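Phytase (Citrobacter braakii, PDB 3ZHC) belongs to branch 2 of the histidine phosphatase superfamily, whose members combine an alpha/beta domain with a smaller, mostly helical one. Local coordinates at residues Gln245-Pro251 / Leu378-Arg382; Leu188-Leu192 / Leu238-Phe242; Glu79-Tyr83 / Leu387-Ala393. The protein carries 2 engineered substitutions. The contacts are given in a common frame with arbitrary orientation. Where two conformers were deposited one is given. Numbering follows the deposited sequence.

Interaction 1: Gln245-Pro251 / Leu378-Arg382; sequences QEAQGMP and LRDMR
A Schellman motif ends helix 231-247, and R382 of the short helix 378-382 reaches into it. G249 is the first residue to leave helical angles (phi 81°, psi 26°); the positive phi turns the chain so that M250 N bonds to Q245 O (3.0 Å) and G249 N to E246 O (2.9 Å). The helices come closest at A247 and M381, whose CA atoms lie 4.8 Å apart.

R382 is the centre of the contact. Its side chain takes t, p, t over chi1 to chi3, the kink at chi2 bringing the guanidinium to the turn. R382 NH1 donates at 3.3 Å to E246 O, which G249 N already uses. G249 O lies over one face of the guanidinium and the E246 carboxylate oxygen OE2 over the opposite one, so the salt bridge from E246 OE2 to R382 NE (3.3 Å) is one of charge alone, with no N-H aimed at the oxygen. E246 takes chi1 t and chi2 p for this, which also lays its CG 3.5 Å from CG of L378.

A247 provides the apolar part: its CB is 3.5 Å from M381 SD and 4.1 Å from L378 CD1. W264 of helix 260-280 touches both E246 and L378, while R72 of helix 71-90 bonds to R382 O. The arrangement is thus a Schellman-ended helix on whose last turn and following residues an arginine docks, fastening two distant pieces of chain. Just past the turn, at the guanidinium edge, M250 O accepts two hydrogen bonds, from R382 NH1 at 2.7 Å and from R382 NH2 at 2.9 Å.

Interaction 2: Leu188-Leu192 / Leu238-Phe242; sequences LENVL and LTEIF
Helices 182-192 and 231-247 cross in the helical part of the fold, with the axes of segments 188-192 and 238-242 inclined by 60° and 11.9 Å apart at closest approach. Both segments are helical, with L192 N bonded to L188 O (2.9 Å) and F242 N to L238 O (3.0 Å). The closest CA atoms, those of L188 and T239, are 7.6 Å apart, so side chains fill the space between the backbones.

The main protrusion is the ring of F242 (chi1 m), which enters a hollow lined by L188, V191 and L192, spaced along one side of their helix. F242 CE2 lies 3.7 Å from L188 CD1 and 3.8 Å from V191 CG1; F242 CZ lies 4.1 Å from L192 CD2. The two leucine methyls abut the ring at its edge. In return L188 (chi1 t, chi2 p) pushes CD1 into the dip between L238, T239 and F242, 4.4 Å from L238 CB and 4.0 Å from T239 CG2. L192 (m, t) sets its CD2 3.9 Å from L238 CD1.

L267 of helix 260-280 touches L188 and T239, and A254 touches V191 and F242, extending the core. T239 OG1 bonds back to S235 O of its own helix. With no hydrogen bond or ion pair across the segments, the interface depends on fit and on the burial of apolar groups.

Interaction 3: Glu79-Tyr83 / Leu387-Ala393; sequences ELGQY and LSLEKPA
The loop that joins helix 378-382 to strand 394-398 lies against one side of helix 71-90, with Y83 and L387 at the centre of the contact. The closest CA atoms are those of Y83 and S388, 5.0 Å apart. Two helix side chains hold the backbone of L387: its N donates to E79 OE1 (2.8 Å), and its O accepts from Q82 NE2 (2.9 Å). L387 itself (chi1 m, chi2 t) points toward the helix, with its CD1 3.7 Å from L80 CD2 and its CB 3.9 Å from Y83 CB.

Beyond L387 the loop folds back in an ST motif, S388 OG accepting from K391 N at 3.2 Å, while S388 N bonds to K391 O (3.0 Å). This turn returns the chain to the Y83 ring just before it enters strand 394-398, a member of the mixed sheet. Y83 (chi1 t, chi2 81°) receives A393 CB over its ring face in a CH-pi contact, 4.1 Å from the centroid. P392 CB is 3.6 Å from Y83 CE1, and A393 CB also meets L80 CD2 at 3.7 Å. A water links Y83 OH (2.7 Å from the water oxygen) to A393 O, to which it donates at 3.0 Å.

In the fold
From the N terminus, the chain first passes 79-83 on helix 71-90, opening the span that interaction 3 closes more than 300 residues later. Within that span, interaction 2 joins 188-192 to 238-242, closing a loop of 45 residues. Interaction 1 then opens at 245-251, at the end of the same helix 231-247, and closes at 378-382; it follows interaction 2 in series, and none of the three cross. Soon afterwards 387-393 completes interaction 3. The centres of interactions 2 and 3 are about 30 Å apart, with interaction 1 about 15 Å and 17 Å from them: together they run from the helical region to the mixed sheet's flank.

Interaction 1: Gln245-Pro251 / Leu378-Arg382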
ATOM      1  N   GLN B 245      21.371   7.119   4.645  1.00 11.52           N
ATOM      2  CA  GLN B 245      22.586   6.977   3.801  1.00 12.11           C
ATOM      3  C   GLN B 245      22.327   7.469   2.360  1.00 12.62           C
ATOM      4  O   GLN B 245      23.117   8.269   1.803  1.00 12.73           O
ATOM      5  CB  GLN B 245      23.066   5.529   3.754  1.00 12.13           C
ATOM      6  CG  GLN B 245      23.676   5.025   5.000  1.00 12.04           C
ATOM      7  CD  GLN B 245      23.972   3.529   4.946  1.00 12.34           C
ATOM      8  OE1 GLN B 245      23.687   2.850   3.943  1.00 12.54           O
ATOM      9  NE2 GLN B 245      24.547   3.004   6.023  1.00 11.60           N
ATOM     10  N   GLU B 246      21.217   6.986   1.783  1.00 13.06           N
ATOM     11  CA  GLU B 246      20.778   7.366   0.436  1.00 13.43           C
ATOM     12  C   GLU B 246      20.504   8.880   0.339  1.00 13.59           C
ATOM     13  O   GLU B 246      21.082   9.566  -0.511  1.00 13.69           O
ATOM     14  CB  GLU B 246      19.527   6.570   0.053  1.00 13.55           C
ATOM     15  CG  GLU B 246      19.011   6.753  -1.398  1.00 13.93           C
ATOM     16  CD  GLU B 246      19.912   6.143  -2.467  1.00 14.31           C
ATOM     17  OE1 GLU B 246      20.583   5.132  -2.226  1.00 14.07           O
ATOM     18  OE2 GLU B 246      19.929   6.692  -3.571  1.00 16.48           O
ATOM     19  N   ALA B 247      19.636   9.390   1.207  1.00 13.79           N
ATOM     20  CA  ALA B 247      19.286  10.846   1.225  1.00 14.05           C
ATOM     21  C   ALA B 247      20.510  11.766   1.448  1.00 14.34           C
ATOM     22  O   ALA B 247      20.545  12.888   0.944  1.00 14.20           O
ATOM     23  CB  ALA B 247      18.210  11.129   2.270  1.00 13.96           C
ATOM     24  N   GLN B 248      21.493  11.263   2.207  1.00 14.73           N
ATOM     25  CA  GLN B 248      22.772  11.951   2.457  1.00 15.21           C
ATOM     26  C   GLN B 248      23.718  11.972   1.237  1.00 15.79           C
ATOM     27  O   GLN B 248      24.673  12.733   1.221  1.00 15.80           O
ATOM     28  CB  GLN B 248      23.496  11.300   3.676  1.00 15.17           C
ATOM     29  CG  GLN B 248      24.895  11.898   4.103  1.00 14.94           C
ATOM     30  CD  GLN B 248      24.842  13.385   4.456  1.00 15.12           C
ATOM     31  OE1 GLN B 248      23.766  13.956   4.696  1.00 14.64           O
ATOM     32  NE2 GLN B 248      26.011  14.016   4.494  1.00 15.01           N
ATOM     33  N   GLY B 249      23.448  11.138   0.229  1.00 16.51           N
ATOM     34  CA  GLY B 249      24.280  11.049  -0.948  1.00 17.14           C
ATOM     35  C   GLY B 249      25.504  10.196  -0.739  1.00 17.71           C
ATOM     36  O   GLY B 249      26.522  10.393  -1.432  1.00 17.90           O
ATOM     37  N   MET B 250      25.428   9.242   0.206  1.00 18.25           N
ATOM     38  CA  MET B 250      26.567   8.367   0.490  1.00 18.63           C
ATOM     39  C   MET B 250      26.793   7.421  -0.684  1.00 18.79           C
ATOM     40  O   MET B 250      25.846   6.811  -1.177  1.00 18.83           O
ATOM     41  CB  MET B 250      26.392   7.577   1.779  1.00 18.72           C
ATOM     42  CG  MET B 250      26.550   8.412   2.991  1.00 19.36           C
ATOM     43  SD  MET B 250      26.812   7.426   4.445  1.00 21.22           S
ATOM     44  CE  MET B 250      27.313   8.706   5.606  1.00 20.62           C
ATOM     45  N   PRO B 251      28.056   7.298  -1.133  1.00 19.11           N
ATOM     46  CA  PRO B 251      28.389   6.517  -2.359  1.00 19.16           C
ATOM     47  C   PRO B 251      28.019   5.027  -2.302  1.00 19.11           C
ATOM     48  O   PRO B 251      27.654   4.474  -3.323  1.00 19.43           O
ATOM     49  CB  PRO B 251      29.897   6.705  -2.482  1.00 19.25           C
ATOM     50  CG  PRO B 251      30.343   7.146  -1.095  1.00 19.21           C
ATOM     51  CD  PRO B 251      29.269   7.834  -0.467  1.00 19.11           C
ATOM     52  N   LEU B 378      13.073  10.431  -2.571  1.00 17.92           N
ATOM     53  CA  LEU B 378      14.409   9.940  -2.193  1.00 18.18           C
ATOM     54  C   LEU B 378      15.449  10.286  -3.286  1.00 18.61           C
ATOM     55  O   LEU B 378      16.586  10.618  -2.988  1.00 18.60           O
ATOM     56  CB  LEU B 378      14.359   8.423  -1.893  1.00 18.06           C
ATOM     57  CG  LEU B 378      15.598   7.716  -1.315  1.00 17.64           C
ATOM     58  CD1 LEU B 378      16.129   8.437  -0.075  1.00 17.02           C
ATOM     59  CD2 LEU B 378      15.279   6.257  -1.002  1.00 16.45           C
ATOM     60  N   ARG B 379      15.016  10.199  -4.541  1.00 19.25           N
ATOM     61  CA  ARG B 379      15.803  10.609  -5.712  1.00 19.73           C
ATOM     62  C   ARG B 379      16.168  12.097  -5.620  1.00 19.70           C
ATOM     63  O   ARG B 379      17.329  12.472  -5.846  1.00 19.43           O
ATOM     64  CB  ARG B 379      14.986  10.353  -6.982  1.00 20.04           C
ATOM     65  CG  ARG B 379      15.716  10.465  -8.323  1.00 21.64           C
ATOM     66  CD  ARG B 379      16.600   9.262  -8.607  1.00 23.73           C
ATOM     67  NE  ARG B 379      17.995   9.438  -8.168  1.00 25.37           N
ATOM     68  CZ  ARG B 379      18.897   8.452  -8.083  1.00 26.80           C
ATOM     69  NH1 ARG B 379      18.582   7.169  -8.392  1.00 27.36           N
ATOM     70  NH2 ARG B 379      20.131   8.738  -7.681  1.00 27.33           N
ATOM     71  N   ASP B 380      15.173  12.940  -5.277  1.00 19.72           N
ATOM     72  CA  ASP B 380      15.401  14.405  -5.134  1.00 19.88           C
ATOM     73  C   ASP B 380      16.308  14.763  -3.933  1.00 19.85           C
ATOM     74  O   ASP B 380      16.916  15.826  -3.928  1.00 19.73           O
ATOM     75  CB  ASP B 380      14.062  15.192  -5.065  1.00 20.02           C
ATOM     76  CG  ASP B 380      13.342  15.312  -6.453  1.00 20.58           C
ATOM     77  OD1 ASP B 380      13.790  14.706  -7.467  1.00 21.41           O
ATOM     78  OD2 ASP B 380      12.314  16.029  -6.517  1.00 21.45           O
ATOM     79  N   MET B 381      16.380  13.880  -2.928  1.00 19.92           N
ATOM     80  CA  MET B 381      17.318  14.045  -1.814  1.00 20.11           C
ATOM     81  C   MET B 381      18.696  13.673  -2.314  1.00 20.57           C
ATOM     82  O   MET B 381      19.630  14.458  -2.200  1.00 20.48           O
ATOM     83  CB  MET B 381      16.936  13.176  -0.628  1.00 19.87           C
ATOM     84  CG  MET B 381      15.640  13.616   0.040  1.00 19.78           C
ATOM     85  SD  MET B 381      15.089  12.516   1.322  1.00 18.21           S
ATOM     86  CE  MET B 381      13.625  13.396   1.913  1.00 18.86           C
ATOM     87  N   ARG B 382      18.793  12.463  -2.874  1.00 21.16           N
ATOM     88  CA  ARG B 382      20.025  11.907  -3.458  1.00 21.82           C
ATOM     89  C   ARG B 382      20.717  12.871  -4.411  1.00 22.09           C
ATOM     90  O   ARG B 382      21.915  13.067  -4.307  1.00 22.15           O
ATOM     91  CB  ARG B 382      19.697  10.595  -4.211  1.00 21.98           C
ATOM     92  CG  ARG B 382      20.895   9.792  -4.780  1.00 22.80           C
ATOM     93  CD  ARG B 382      21.775   9.325  -3.697  1.00 24.01           C
ATOM     94  NE  ARG B 382      22.773   8.326  -4.118  1.00 24.54           N
ATOM     95  CZ  ARG B 382      23.577   7.664  -3.272  1.00 24.71           C
ATOM     96  NH1 ARG B 382      23.512   7.882  -1.945  1.00 25.04           N
ATOM     97  NH2 ARG B 382      24.456   6.777  -3.743  1.00 24.84           N
TER

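Interaction 2: Leu188-Leu192 / Leu238-Phe242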
ATOM      1  N   LEU B 188      15.487  -7.441   4.535  1.00 14.85           N
ATOM      2  CA  LEU B 188      16.456  -6.823   5.468  1.00 14.72           C
ATOM      3  C   LEU B 188      17.637  -7.784   5.743  1.00 14.66           C
ATOM      4  O   LEU B 188      18.791  -7.377   5.686  1.00 14.54           O
ATOM      5  CB  LEU B 188      15.789  -6.384   6.784  1.00 14.72           C
ATOM      6  CG  LEU B 188      16.710  -5.792   7.873  1.00 14.58           C
ATOM      7  CD1 LEU B 188      17.498  -4.594   7.312  1.00 14.87           C
ATOM      8  CD2 LEU B 188      15.918  -5.393   9.076  1.00 14.58           C
ATOM      9  N   GLU B 189      17.312  -9.042   6.029  1.00 14.58           N
ATOM     10  CA  GLU B 189      18.317 -10.112   6.243  1.00 14.55           C
ATOM     11  C   GLU B 189      19.263 -10.289   5.051  1.00 14.47           C
ATOM     12  O   GLU B 189      20.461 -10.447   5.248  1.00 14.38           O
ATOM     13  CB  GLU B 189      17.622 -11.417   6.564  1.00 14.58           C
ATOM     14  CG  GLU B 189      17.003 -11.435   7.985  1.00 14.55           C
ATOM     15  CD  GLU B 189      15.899 -12.466   8.150  1.00 14.86           C
ATOM     16  OE1 GLU B 189      15.758 -13.365   7.280  1.00 14.98           O
ATOM     17  OE2 GLU B 189      15.155 -12.383   9.155  1.00 14.98           O
ATOM     18  N   ASN B 190      18.706 -10.260   3.825  1.00 14.49           N
ATOM     19  CA  ASN B 190      19.515 -10.344   2.599  0.50 14.49           C
ATOM     20  C   ASN B 190      20.438  -9.134   2.452  1.00 14.43           C
ATOM     21  O   ASN B 190      21.600  -9.276   2.073  1.00 14.40           O
ATOM     22  CB  ASN B 190      18.623 -10.473   1.357  0.50 14.53           C
ATOM     23  CG  ASN B 190      19.425 -10.665   0.073  0.50 14.69           C
ATOM     24  OD1 ASN B 190      20.098 -11.673  -0.108  0.50 14.64           O
ATOM     25  ND2 ASN B 190      19.347  -9.680  -0.827  0.50 15.63           N
ATOM     26  N   VAL B 191      19.908  -7.942   2.761  1.00 14.39           N
ATOM     27  CA  VAL B 191      20.694  -6.680   2.669  1.00 14.39           C
ATOM     28  C   VAL B 191      21.866  -6.675   3.693  1.00 14.37           C
ATOM     29  O   VAL B 191      22.975  -6.253   3.375  1.00 14.35           O
ATOM     30  CB  VAL B 191      19.771  -5.442   2.806  1.00 14.36           C
ATOM     31  CG1 VAL B 191      20.557  -4.159   2.909  1.00 14.37           C
ATOM     32  CG2 VAL B 191      18.796  -5.384   1.591  1.00 14.47           C
ATOM     33  N   LEU B 192      21.597  -7.155   4.899  1.00 14.34           N
ATOM     34  CA  LEU B 192      22.609  -7.281   5.937  1.00 14.48           C
ATOM     35  C   LEU B 192      23.556  -8.480   5.748  1.00 14.81           C
ATOM     36  O   LEU B 192      24.587  -8.539   6.398  1.00 14.49           O
ATOM     37  CB  LEU B 192      21.935  -7.463   7.309  1.00 14.37           C
ATOM     38  CG  LEU B 192      21.097  -6.357   7.928  1.00 13.82           C
ATOM     39  CD1 LEU B 192      20.308  -6.921   9.088  1.00 12.91           C
ATOM     40  CD2 LEU B 192      21.977  -5.218   8.373  1.00 13.31           C
ATOM     41  N   LEU B 238      17.574   0.240  11.540  1.00 10.12           N
ATOM     42  CA  LEU B 238      18.462  -0.106  10.390  1.00 10.00           C
ATOM     43  C   LEU B 238      17.952   0.354   9.051  1.00  9.92           C
ATOM     44  O   LEU B 238      18.722   0.932   8.269  1.00  9.69           O
ATOM     45  CB  LEU B 238      18.745  -1.610  10.339  1.00  9.97           C
ATOM     46  CG  LEU B 238      19.458  -2.222  11.551  1.00 10.34           C
ATOM     47  CD1 LEU B 238      19.887  -3.652  11.216  1.00 10.81           C
ATOM     48  CD2 LEU B 238      20.667  -1.398  12.023  1.00 10.51           C
ATOM     49  N   THR B 239      16.662   0.100   8.773  1.00  9.79           N
ATOM     50  CA  THR B 239      16.060   0.507   7.499  1.00  9.70           C
ATOM     51  C   THR B 239      16.035   2.047   7.357  1.00  9.56           C
ATOM     52  O   THR B 239      16.196   2.578   6.248  1.00  9.38           O
ATOM     53  CB  THR B 239      14.658  -0.106   7.305  1.00  9.72           C
ATOM     54  OG1 THR B 239      13.834   0.226   8.413  1.00 10.25           O
ATOM     55  CG2 THR B 239      14.749  -1.639   7.196  1.00  9.62           C
ATOM     56  N   GLU B 240      15.845   2.757   8.475  1.00  9.51           N
ATOM     57  CA  GLU B 240      15.917   4.224   8.468  1.00  9.48           C
ATOM     58  C   GLU B 240      17.348   4.669   8.166  1.00  9.49           C
ATOM     59  O   GLU B 240      17.550   5.639   7.427  1.00  9.41           O
ATOM     60  CB  GLU B 240      15.421   4.809   9.793  1.00  9.38           C
ATOM     61  CG  GLU B 240      15.511   6.340   9.932  1.00  9.41           C
ATOM     62  CD  GLU B 240      14.600   7.148   8.963  1.00  9.40           C
ATOM     63  OE1 GLU B 240      13.737   6.560   8.251  1.00  9.09           O
ATOM     64  OE2 GLU B 240      14.761   8.389   8.943  1.00  8.64           O
ATOM     65  N   ILE B 241      18.337   3.958   8.735  1.00  9.51           N
ATOM     66  CA  ILE B 241      19.755   4.275   8.477  1.00  9.50           C
ATOM     67  C   ILE B 241      20.036   4.140   6.963  1.00  9.52           C
ATOM     68  O   ILE B 241      20.673   5.016   6.378  1.00  9.44           O
ATOM     69  CB  ILE B 241      20.741   3.439   9.336  1.00  9.35           C
ATOM     70  CG1 ILE B 241      20.609   3.822  10.809  1.00  9.66           C
ATOM     71  CG2 ILE B 241      22.190   3.662   8.887  1.00  9.17           C
ATOM     72  CD1 ILE B 241      21.394   2.949  11.773  1.00  9.05           C
ATOM     73  N   PHE B 242      19.543   3.079   6.341  1.00  9.55           N
ATOM     74  CA  PHE B 242      19.739   2.925   4.879  1.00  9.80           C
ATOM     75  C   PHE B 242      19.129   4.099   4.104  1.00  9.71           C
ATOM     76  O   PHE B 242      19.769   4.618   3.190  1.00  9.72           O
ATOM     77  CB  PHE B 242      19.207   1.599   4.347  1.00  9.77           C
ATOM     78  CG  PHE B 242      19.847   0.369   4.971  1.00 10.24           C
ATOM     79  CD1 PHE B 242      21.221   0.320   5.266  1.00 10.67           C
ATOM     80  CD2 PHE B 242      19.063  -0.769   5.238  1.00 10.91           C
ATOM     81  CE1 PHE B 242      21.796  -0.834   5.833  1.00 11.03           C
ATOM     82  CE2 PHE B 242      19.633  -1.925   5.805  1.00 11.19           C
ATOM     83  CZ  PHE B 242      20.993  -1.957   6.103  1.00 11.36           C
TER

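Interaction 3: Glu79-Tyr83 / Leu387-Ala393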
ATOM      1  N   GLU B  79      15.974  23.898   0.290  1.00 16.65           N
ATOM      2  CA  GLU B  79      15.252  23.692  -0.979  1.00 16.82           C
ATOM      3  C   GLU B  79      13.734  23.706  -0.768  1.00 16.94           C
ATOM      4  O   GLU B  79      13.010  24.254  -1.593  1.00 16.83           O
ATOM      5  CB  GLU B  79      15.661  22.375  -1.674  1.00 16.85           C
ATOM      6  CG  GLU B  79      17.047  22.402  -2.313  1.00 17.28           C
ATOM      7  CD  GLU B  79      17.172  23.424  -3.435  1.00 17.68           C
ATOM      8  OE1 GLU B  79      16.144  23.811  -4.041  1.00 18.20           O
ATOM      9  OE2 GLU B  79      18.300  23.843  -3.705  1.00 18.60           O
ATOM     10  N   LEU B  80      13.262  23.096   0.331  1.00 17.11           N
ATOM     11  CA  LEU B  80      11.837  23.164   0.692  1.00 17.43           C
ATOM     12  C   LEU B  80      11.459  24.601   1.075  1.00 17.86           C
ATOM     13  O   LEU B  80      10.421  25.082   0.667  1.00 17.80           O
ATOM     14  CB  LEU B  80      11.473  22.181   1.822  1.00 17.19           C
ATOM     15  CG  LEU B  80      11.529  20.695   1.456  1.00 17.03           C
ATOM     16  CD1 LEU B  80      11.272  19.859   2.667  1.00 16.23           C
ATOM     17  CD2 LEU B  80      10.525  20.344   0.317  1.00 16.08           C
ATOM     18  N   GLY B  81      12.320  25.268   1.853  1.00 18.59           N
ATOM     19  CA  GLY B  81      12.117  26.687   2.236  1.00 19.29           C
ATOM     20  C   GLY B  81      11.983  27.582   1.013  1.00 19.87           C
ATOM     21  O   GLY B  81      11.114  28.454   0.965  1.00 19.99           O
ATOM     22  N   GLN B  82      12.853  27.335   0.030  1.00 20.62           N
ATOM     23  CA  GLN B  82      12.875  28.042  -1.257  1.00 21.21           C
ATOM     24  C   GLN B  82      11.592  27.780  -2.033  1.00 21.51           C
ATOM     25  O   GLN B  82      10.955  28.724  -2.500  1.00 21.51           O
ATOM     26  CB  GLN B  82      14.147  27.629  -2.053  1.00 21.40           C
ATOM     27  CG  GLN B  82      14.204  27.985  -3.534  1.00 22.31           C
ATOM     28  CD  GLN B  82      15.569  27.616  -4.138  1.00 23.73           C
ATOM     29  OE1 GLN B  82      16.593  28.248  -3.809  1.00 24.66           O
ATOM     30  NE2 GLN B  82      15.591  26.582  -5.031  1.00 23.98           N
ATOM     31  N   TYR B  83      11.214  26.498  -2.168  1.00 21.91           N
ATOM     32  CA  TYR B  83       9.938  26.123  -2.842  1.00 22.24           C
ATOM     33  C   TYR B  83       8.740  26.772  -2.144  1.00 22.49           C
ATOM     34  O   TYR B  83       7.865  27.328  -2.814  1.00 22.33           O
ATOM     35  CB  TYR B  83       9.754  24.595  -2.917  1.00 22.25           C
ATOM     36  CG  TYR B  83       8.338  24.136  -3.269  1.00 22.48           C
ATOM     37  CD1 TYR B  83       7.891  24.124  -4.593  1.00 22.85           C
ATOM     38  CD2 TYR B  83       7.442  23.708  -2.265  1.00 22.88           C
ATOM     39  CE1 TYR B  83       6.575  23.700  -4.924  1.00 22.84           C
ATOM     40  CE2 TYR B  83       6.130  23.285  -2.588  1.00 23.08           C
ATOM     41  CZ  TYR B  83       5.713  23.289  -3.927  1.00 23.13           C
ATOM     42  OH  TYR B  83       4.439  22.876  -4.252  1.00 23.66           O
ATOM     43  N   LEU B 387      14.524  22.940  -6.159  1.00 26.07           N
ATOM     44  CA  LEU B 387      13.046  23.025  -6.153  1.00 26.37           C
ATOM     45  C   LEU B 387      12.543  24.424  -6.530  1.00 26.71           C
ATOM     46  O   LEU B 387      13.133  25.432  -6.142  1.00 26.76           O
ATOM     47  CB  LEU B 387      12.478  22.613  -4.786  1.00 26.34           C
ATOM     48  CG  LEU B 387      12.771  21.189  -4.291  1.00 26.14           C
ATOM     49  CD1 LEU B 387      12.184  20.986  -2.886  1.00 25.74           C
ATOM     50  CD2 LEU B 387      12.235  20.152  -5.248  1.00 25.93           C
ATOM     51  N   SER B 388      11.445  24.453  -7.289  1.00 27.17           N
ATOM     52  CA  SER B 388      10.805  25.694  -7.758  1.00 27.56           C
ATOM     53  C   SER B 388       9.358  25.406  -8.139  1.00 27.91           C
ATOM     54  O   SER B 388       8.895  24.301  -7.963  1.00 27.99           O
ATOM     55  CB  SER B 388      11.552  26.244  -8.969  1.00 27.57           C
ATOM     56  OG  SER B 388      11.345  25.421 -10.110  1.00 27.62           O
ATOM     57  N   LEU B 389       8.649  26.398  -8.666  1.00 28.40           N
ATOM     58  CA  LEU B 389       7.259  26.175  -9.148  1.00 28.74           C
ATOM     59  C   LEU B 389       7.215  25.261 -10.402  1.00 29.00           C
ATOM     60  O   LEU B 389       6.208  24.585 -10.644  1.00 29.13           O
ATOM     61  CB  LEU B 389       6.564  27.504  -9.413  1.00 28.78           C
ATOM     62  CG  LEU B 389       6.398  28.402  -8.174  1.00 28.90           C
ATOM     63  CD1 LEU B 389       5.872  29.778  -8.570  1.00 28.93           C
ATOM     64  CD2 LEU B 389       5.485  27.747  -7.130  1.00 28.79           C
ATOM     65  N   GLU B 390       8.307  25.247 -11.179  1.00 29.29           N
ATOM     66  CA  GLU B 390       8.433  24.368 -12.370  1.00 29.52           C
ATOM     67  C   GLU B 390       8.842  22.940 -11.996  1.00 29.25           C
ATOM     68  O   GLU B 390       8.321  21.978 -12.561  1.00 29.24           O
ATOM     69  CB  GLU B 390       9.440  24.956 -13.376  1.00 29.77           C
ATOM     70  CG  GLU B 390       8.952  26.236 -14.099  1.00 30.86           C
ATOM     71  CD  GLU B 390       7.929  25.952 -15.252  1.00 32.41           C
ATOM     72  OE1 GLU B 390       7.334  24.827 -15.292  1.00 33.41           O
ATOM     73  OE2 GLU B 390       7.727  26.867 -16.117  1.00 33.23           O
ATOM     74  N   LYS B 391       9.782  22.821 -11.051  1.00 28.96           N
ATOM     75  CA  LYS B 391      10.250  21.538 -10.519  1.00 28.72           C
ATOM     76  C   LYS B 391       9.799  21.498  -9.044  1.00 28.27           C
ATOM     77  O   LYS B 391      10.600  21.732  -8.139  1.00 28.08           O
ATOM     78  CB  LYS B 391      11.775  21.426 -10.645  1.00 28.89           C
ATOM     79  CG  LYS B 391      12.374  21.689 -12.065  1.00 29.50           C
ATOM     80  CD  LYS B 391      12.290  20.472 -13.011  1.00 30.43           C
ATOM     81  CE  LYS B 391      13.200  20.690 -14.259  1.00 31.10           C
ATOM     82  NZ  LYS B 391      13.388  19.448 -15.101  1.00 31.81           N
ATOM     83  N   PRO B 392       8.498  21.205  -8.794  1.00 27.83           N
ATOM     84  CA  PRO B 392       7.996  21.311  -7.424  1.00 27.58           C
ATOM     85  C   PRO B 392       8.379  20.159  -6.516  1.00 27.31           C
ATOM     86  O   PRO B 392       8.767  19.073  -6.985  1.00 27.36           O
ATOM     87  CB  PRO B 392       6.474  21.315  -7.631  1.00 27.61           C
ATOM     88  CG  PRO B 392       6.283  20.440  -8.805  1.00 27.65           C
ATOM     89  CD  PRO B 392       7.443  20.716  -9.709  1.00 27.75           C
ATOM     90  N   ALA B 393       8.262  20.411  -5.214  1.00 26.96           N
ATOM     91  CA  ALA B 393       8.421  19.381  -4.205  1.00 26.73           C
ATOM     92  C   ALA B 393       7.221  18.475  -4.302  1.00 26.48           C
ATOM     93  O   ALA B 393       6.175  18.877  -4.830  1.00 26.48           O
ATOM     94  CB  ALA B 393       8.507  19.996  -2.814  1.00 26.63           C
TER
HETATM   95  O   HOH W   1       3.670  20.490  -5.191  1.00 44.41           O